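Long-range contacts in biofilm-associated surface protein (Staphylococcus aureus, PDB 7C7U), which probably acts as a calcium-binding, cell wall-anchored surface protein that serves as a switch in functional amyloid and biofilm formation by staphylococci: residues L158-L163 with T189-D193; D361-Y367 with T379-L385. All blocks are in the same frame, centred on the assembly; numbering follows the deposited sequence.

Followed from the N terminus, the chain first closes at contact 1, where the loop 158-163, after helix 148-152, meets the turn 189-193 that leads into helix 193-199; the 25 residues between them are largely the strands 163-171, 176-178 and 183-187. Contact 2 comes later and closes a shorter connection, pairing strand 359-369 with strand 381-388 as a beta hairpin. The two loops follow in series, neither enclosing nor crossing the other. Their centres are nevertheless about 12 Å apart, and they touch where Lys162 CG packs on Thr363 CG2 at 3.6 Å. The calcium-binding loop before strand 163-171 is thus brought against the Thr363 face of a separate four-stranded antiparallel sheet.

Contact 1 (L158-L163 with T189-D193); sequences LSNNKL and TKADD. With CA (calcium ion), chain C.
Beside a calcium site, the loop 158-163 meets a type I beta turn, Thr189 to Asp192, through a salt bridge: Lys162 NZ approaches Asp192 OD1 at 2.7 Å, nearly along the carboxylate C-O bond. The lysine chain bends at chi2 (-61°) and then runs extended, which carries its ammonium group back over its own loop. There NZ also donates to Ser159 O at 2.9 Å, from above the carbonyl plane, and weakly to Leu158 O. The other carboxylate oxygen, Asp192 OD2, takes the amide Thr189 N on its anti lone pair at 3.0 Å, so OD1 binds across the contact directly while OD2 bonds within its own turn and reaches Leu158 through a water. Thr189 in turn forms an ST turn, its OG1 accepting from Ala191 N. That bridging water donates to Leu158 O and Asp192 OD2 and accepts from Thr189 OG1. Apolar contact flanks this polar network: Ala191 CB sits 3.8 Å from Leu158 CB, and Leu163 CD1 meets Thr189 CG2 at 3.9 Å, those two side chains crossing at about a right angle. While the lysine end faces the turn, its backbone oxygen Lys162 O binds calcium at 2.3 Å, as does the side-chain oxygen Asn161 OD1, with two waters, Asp77 and Asn164 as the other ligands.

Contact 2 (D361-Y367 with T379-L385); sequences DFTFAGY and TLGTSTL
Strands 361-367 and 381-385 run antiparallel, their axes 160° apart in direction and 4.5 Å at closest approach, as the two arms of a beta hairpin. Three hydrogen-bonded pairs set the register: Phe362 with Leu385, Phe364 with Ser383, and Gly366 with Gly381, each joined by two reciprocal backbone bonds. The bonds differ in geometry. Leu385 N reaches Phe362 O at 2.7 Å in the carbonyl plane, whereas Ser383 N lies above the plane of the Phe364 carbonyl. CA-H...O contacts supplement the ladder, among them Tyr367 CA to Thr379 O at 3.3 Å, beyond the last bridge. The hairpin belongs to an antiparallel four-stranded sheet in which 381-388 is an outermost strand and 359-369 pairs on its other side with 252-257.

Phe362, Phe364, Ser383 and Leu385 share one face of the pair; on it Phe364 and Leu385 reach Ala217 of strand 210-220, and Ile231 of strand 228-237 covers Phe364 and Ser383. The Phe364 ring presents its edge to Leu385: Phe364 CE1 lies 3.8 Å from Leu385 CB, close to the ring plane. On the other face, Thr363 and Thr384 lie side by side, with Thr363 CG2 3.7 Å from Thr384 OG1, a hydroxyl that is hydrogen-bonded to Gly185 and Asn164. Toward the end of the hairpin where the connecting loop leaves, Tyr367 and Leu380 also run alongside each other, their CD1 atoms 3.9 Å apart. With Leu380 CG anti to the backbone N (chi1 168°), the leucine branch extends beside the opposite strand, and its CD1 comes within 3.5 Å of Gly366 O.

Contact 1 (L158-L163 with T189-D193)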
loop_
_atom_site.group_PDB
_atom_site.type_symbol
_atom_site.label_atom_id
_atom_site.label_comp_id
_atom_site.label_asym_id
_atom_site.label_seq_id
_atom_site.Cartn_x
_atom_site.Cartn_y
_atom_site.Cartn_z
ATOM N N LEU A 158 -9.674 15.473 20.175
ATOM C CA LEU A 158 -10.583 14.731 19.309
ATOM C C LEU A 158 -11.165 15.593 18.208
ATOM O O LEU A 158 -11.897 15.072 17.373
ATOM C CB LEU A 158 -11.714 14.114 20.141
ATOM C CG LEU A 158 -11.294 13.028 21.139
ATOM C CD1 LEU A 158 -12.456 12.655 22.045
ATOM C CD2 LEU A 158 -10.790 11.814 20.414
ATOM N N SER A 159 -10.887 16.893 18.185
ATOM C CA SER A 159 -11.209 17.671 16.998
ATOM C C SER A 159 -10.214 17.406 15.870
ATOM O O SER A 159 -10.593 17.461 14.693
ATOM C CB SER A 159 -11.253 19.164 17.342
ATOM O OG SER A 159 -11.782 19.931 16.267
ATOM N N ASN A 160 -8.966 17.070 16.198
ATOM C CA ASN A 160 -7.948 16.853 15.174
ATOM C C ASN A 160 -7.661 15.383 14.914
ATOM O O ASN A 160 -7.495 14.983 13.758
ATOM C CB ASN A 160 -6.652 17.565 15.571
ATOM C CG ASN A 160 -6.805 19.070 15.585
ATOM O OD1 ASN A 160 -6.351 19.739 16.512
ATOM N ND2 ASN A 160 -7.463 19.610 14.559
ATOM N N ASN A 161 -7.607 14.567 15.953
ATOM C CA ASN A 161 -7.405 13.128 15.841
ATOM C C ASN A 161 -8.748 12.460 16.152
ATOM O O ASN A 161 -9.124 12.351 17.318
ATOM C CB ASN A 161 -6.323 12.685 16.814
ATOM C CG ASN A 161 -5.968 11.221 16.684
ATOM O OD1 ASN A 161 -6.676 10.441 16.033
ATOM N ND2 ASN A 161 -4.862 10.830 17.326
ATOM N N LYS A 162 -9.443 11.977 15.120
ATOM C CA LYS A 162 -10.767 11.385 15.323
ATOM C C LYS A 162 -10.635 9.950 15.818
ATOM O O LYS A 162 -9.563 9.358 15.793
ATOM C CB LYS A 162 -11.593 11.392 14.034
ATOM C CG LYS A 162 -11.681 12.724 13.316
ATOM C CD LYS A 162 -12.335 13.752 14.201
ATOM C CE LYS A 162 -12.673 15.014 13.415
ATOM N NZ LYS A 162 -13.095 16.064 14.380
ATOM N N LEU A 163 -11.741 9.384 16.291
ATOM C CA LEU A 163 -11.779 7.954 16.596
ATOM C C LEU A 163 -12.237 7.251 15.331
ATOM O O LEU A 163 -13.437 7.204 15.040
ATOM C CB LEU A 163 -12.689 7.659 17.785
ATOM C CG LEU A 163 -12.317 8.444 19.045
ATOM C CD1 LEU A 163 -13.490 8.478 20.018
ATOM C CD2 LEU A 163 -11.068 7.857 19.693
ATOM N N THR A 189 -18.115 12.645 18.497
ATOM C CA THR A 189 -18.014 12.996 19.909
ATOM C C THR A 189 -18.463 14.433 20.091
ATOM O O THR A 189 -18.774 15.138 19.121
ATOM C CB THR A 189 -16.580 12.845 20.439
ATOM O OG1 THR A 189 -15.762 13.894 19.902
ATOM C CG2 THR A 189 -15.998 11.481 20.107
ATOM N N LYS A 190 -18.415 14.896 21.349
ATOM C CA LYS A 190 -18.699 16.301 21.604
ATOM C C LYS A 190 -17.764 17.227 20.844
ATOM O O LYS A 190 -18.136 18.378 20.593
ATOM C CB LYS A 190 -18.621 16.600 23.113
ATOM C CG LYS A 190 -19.719 15.909 23.922
ATOM C CD LYS A 190 -19.547 16.110 25.431
ATOM C CE LYS A 190 -20.863 15.800 26.145
ATOM N NZ LYS A 190 -20.722 15.793 27.628
ATOM N N ALA A 191 -16.574 16.746 20.437
ATOM C CA ALA A 191 -15.665 17.587 19.664
ATOM C C ALA A 191 -16.238 17.917 18.291
ATOM O O ALA A 191 -15.942 18.977 17.728
ATOM C CB ALA A 191 -14.301 16.893 19.517
ATOM N N ASP A 192 -17.072 17.037 17.751
ATOM C CA ASP A 192 -17.665 17.221 16.426
ATOM C C ASP A 192 -18.958 18.030 16.530
ATOM O O ASP A 192 -20.037 17.611 16.118
ATOM C CB ASP A 192 -17.881 15.853 15.788
ATOM C CG ASP A 192 -16.592 15.050 15.755
ATOM O OD1 ASP A 192 -15.666 15.541 15.104
ATOM O OD2 ASP A 192 -16.476 13.977 16.402
ATOM N N ASP A 193 -18.815 19.249 17.057
ATOM C CA ASP A 193 -19.999 19.961 17.521
ATOM C C ASP A 193 -20.890 20.403 16.366
ATOM O O ASP A 193 -22.120 20.396 16.503
ATOM C CB ASP A 193 -19.592 21.142 18.414
ATOM C CG ASP A 193 -18.574 22.056 17.765
ATOM O OD1 ASP A 193 -17.867 21.615 16.834
ATOM O OD2 ASP A 193 -18.455 23.217 18.214
HETATM CA CA CA C . -7.504 8.341 15.455
HETATM O O HOH W 1 -14.241 13.606 17.647
HETATM O O HOH W 2 -13.995 18.660 15.178
HETATM O O HOH W 3 -6.975 7.992 17.761
HETATM O O HOH W 4 -6.127 8.935 13.572
#

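Contact 2 (D361-Y367 with T379-L385)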
loop_
_atom_site.group_PDB
_atom_site.type_symbol
_atom_site.label_atom_id
_atom_site.label_comp_id
_atom_site.label_asym_id
_atom_site.label_seq_id
_atom_site.Cartn_x
_atom_site.Cartn_y
_atom_site.Cartn_z
ATOM N N ASP A 361 -3.799 10.165 9.299
ATOM C CA ASP A 361 -5.214 10.025 8.955
ATOM C C ASP A 361 -5.803 11.370 8.564
ATOM O O ASP A 361 -5.554 12.381 9.231
ATOM C CB ASP A 361 -6.002 9.471 10.137
ATOM C CG ASP A 361 -5.651 8.044 10.438
ATOM O OD1 ASP A 361 -5.397 7.285 9.476
ATOM O OD2 ASP A 361 -5.611 7.685 11.628
ATOM N N PHE A 362 -6.618 11.375 7.503
ATOM C CA PHE A 362 -7.388 12.548 7.125
ATOM C C PHE A 362 -8.866 12.188 7.116
ATOM O O PHE A 362 -9.237 11.094 6.693
ATOM C CB PHE A 362 -6.968 13.096 5.766
ATOM C CG PHE A 362 -5.471 13.336 5.658
ATOM C CD1 PHE A 362 -4.622 12.308 5.309
ATOM C CD2 PHE A 362 -4.937 14.572 5.952
ATOM C CE1 PHE A 362 -3.235 12.505 5.235
ATOM C CE2 PHE A 362 -3.557 14.782 5.874
ATOM C CZ PHE A 362 -2.717 13.746 5.513
ATOM N N THR A 363 -9.696 13.094 7.607
ATOM C CA THR A 363 -11.117 12.806 7.756
ATOM C C THR A 363 -11.941 13.768 6.923
ATOM O O THR A 363 -11.504 14.879 6.617
ATOM C CB THR A 363 -11.537 12.852 9.229
ATOM O OG1 THR A 363 -11.092 14.068 9.812
ATOM C CG2 THR A 363 -10.916 11.678 9.987
ATOM N N PHE A 364 -13.131 13.294 6.516
ATOM C CA PHE A 364 -14.026 14.007 5.618
ATOM C C PHE A 364 -15.462 13.754 6.063
ATOM O O PHE A 364 -15.736 12.792 6.791
ATOM C CB PHE A 364 -13.871 13.552 4.169
ATOM C CG PHE A 364 -12.443 13.446 3.738
ATOM C CD1 PHE A 364 -11.696 12.324 4.059
ATOM C CD2 PHE A 364 -11.840 14.495 3.076
ATOM C CE1 PHE A 364 -10.350 12.239 3.685
ATOM C CE2 PHE A 364 -10.501 14.414 2.707
ATOM C CZ PHE A 364 -9.768 13.287 3.016
ATOM N N ALA A 365 -16.359 14.635 5.624
ATOM C CA ALA A 365 -17.800 14.480 5.878
ATOM C C ALA A 365 -18.600 15.047 4.711
ATOM O O ALA A 365 -18.153 15.965 4.010
ATOM C CB ALA A 365 -18.237 15.151 7.197
ATOM N N GLY A 366 -19.810 14.507 4.530
ATOM C CA GLY A 366 -20.734 14.993 3.520
ATOM C C GLY A 366 -22.153 14.777 4.017
ATOM O O GLY A 366 -22.413 13.860 4.796
ATOM N N TYR A 367 -23.058 15.652 3.604
ATOM C CA TYR A 367 -24.454 15.573 4.051
ATOM C C TYR A 367 -25.302 16.490 3.185
ATOM O O TYR A 367 -24.802 17.436 2.571
ATOM C CB TYR A 367 -24.614 15.934 5.548
ATOM C CG TYR A 367 -24.078 17.301 5.937
ATOM C CD1 TYR A 367 -22.708 17.494 6.205
ATOM C CD2 TYR A 367 -24.923 18.394 6.049
ATOM C CE1 TYR A 367 -22.227 18.742 6.564
ATOM C CE2 TYR A 367 -24.447 19.645 6.400
ATOM C CZ TYR A 367 -23.096 19.807 6.665
ATOM O OH TYR A 367 -22.625 21.053 7.002
ATOM N N THR A 379 -28.416 11.349 5.993
ATOM C CA THR A 379 -27.577 11.600 4.834
ATOM C C THR A 379 -26.168 12.055 5.219
ATOM O O THR A 379 -25.388 12.404 4.336
ATOM C CB THR A 379 -28.209 12.628 3.886
ATOM O OG1 THR A 379 -28.260 13.910 4.522
ATOM C CG2 THR A 379 -29.644 12.198 3.461
ATOM N N LEU A 380 -25.819 12.028 6.501
ATOM C CA LEU A 380 -24.485 12.444 6.948
ATOM C C LEU A 380 -23.557 11.238 6.900
ATOM O O LEU A 380 -23.794 10.233 7.591
ATOM C CB LEU A 380 -24.528 13.026 8.362
ATOM C CG LEU A 380 -23.167 13.244 9.053
ATOM C CD1 LEU A 380 -22.322 14.191 8.254
ATOM C CD2 LEU A 380 -23.322 13.738 10.491
ATOM N N GLY A 381 -22.499 11.346 6.101
ATOM C CA GLY A 381 -21.511 10.289 5.995
ATOM C C GLY A 381 -20.121 10.850 6.246
ATOM O O GLY A 381 -19.782 11.937 5.792
ATOM N N THR A 382 -19.341 10.113 6.984
ATOM C CA THR A 382 -17.967 10.524 7.214
ATOM C C THR A 382 -17.065 9.541 6.507
ATOM O O THR A 382 -17.514 8.504 6.025
ATOM C CB THR A 382 -17.632 10.570 8.705
ATOM O OG1 THR A 382 -17.876 9.278 9.289
ATOM C CG2 THR A 382 -18.468 11.642 9.420
ATOM N N SER A 383 -15.775 9.885 6.438
ATOM C CA SER A 383 -14.801 8.966 5.857
ATOM C C SER A 383 -13.440 9.308 6.435
ATOM O O SER A 383 -13.229 10.414 6.960
ATOM C CB SER A 383 -14.765 9.030 4.327
ATOM O OG SER A 383 -14.640 10.363 3.868
ATOM N N THR A 384 -12.531 8.339 6.328
ATOM C CA THR A 384 -11.145 8.449 6.774
ATOM C C THR A 384 -10.228 7.980 5.650
ATOM O O THR A 384 -10.413 6.880 5.127
ATOM C CB THR A 384 -10.880 7.594 8.028
ATOM O OG1 THR A 384 -11.562 8.133 9.164
ATOM C CG2 THR A 384 -9.370 7.593 8.377
ATOM N N LEU A 385 -9.235 8.803 5.294
ATOM C CA LEU A 385 -8.135 8.376 4.411
ATOM C C LEU A 385 -6.921 8.089 5.292
ATOM O O LEU A 385 -6.376 9.000 5.921
ATOM C CB LEU A 385 -7.826 9.434 3.348
ATOM C CG LEU A 385 -6.540 9.190 2.495
ATOM C CD1 LEU A 385 -6.791 8.064 1.519
ATOM C CD2 LEU A 385 -6.154 10.462 1.794
#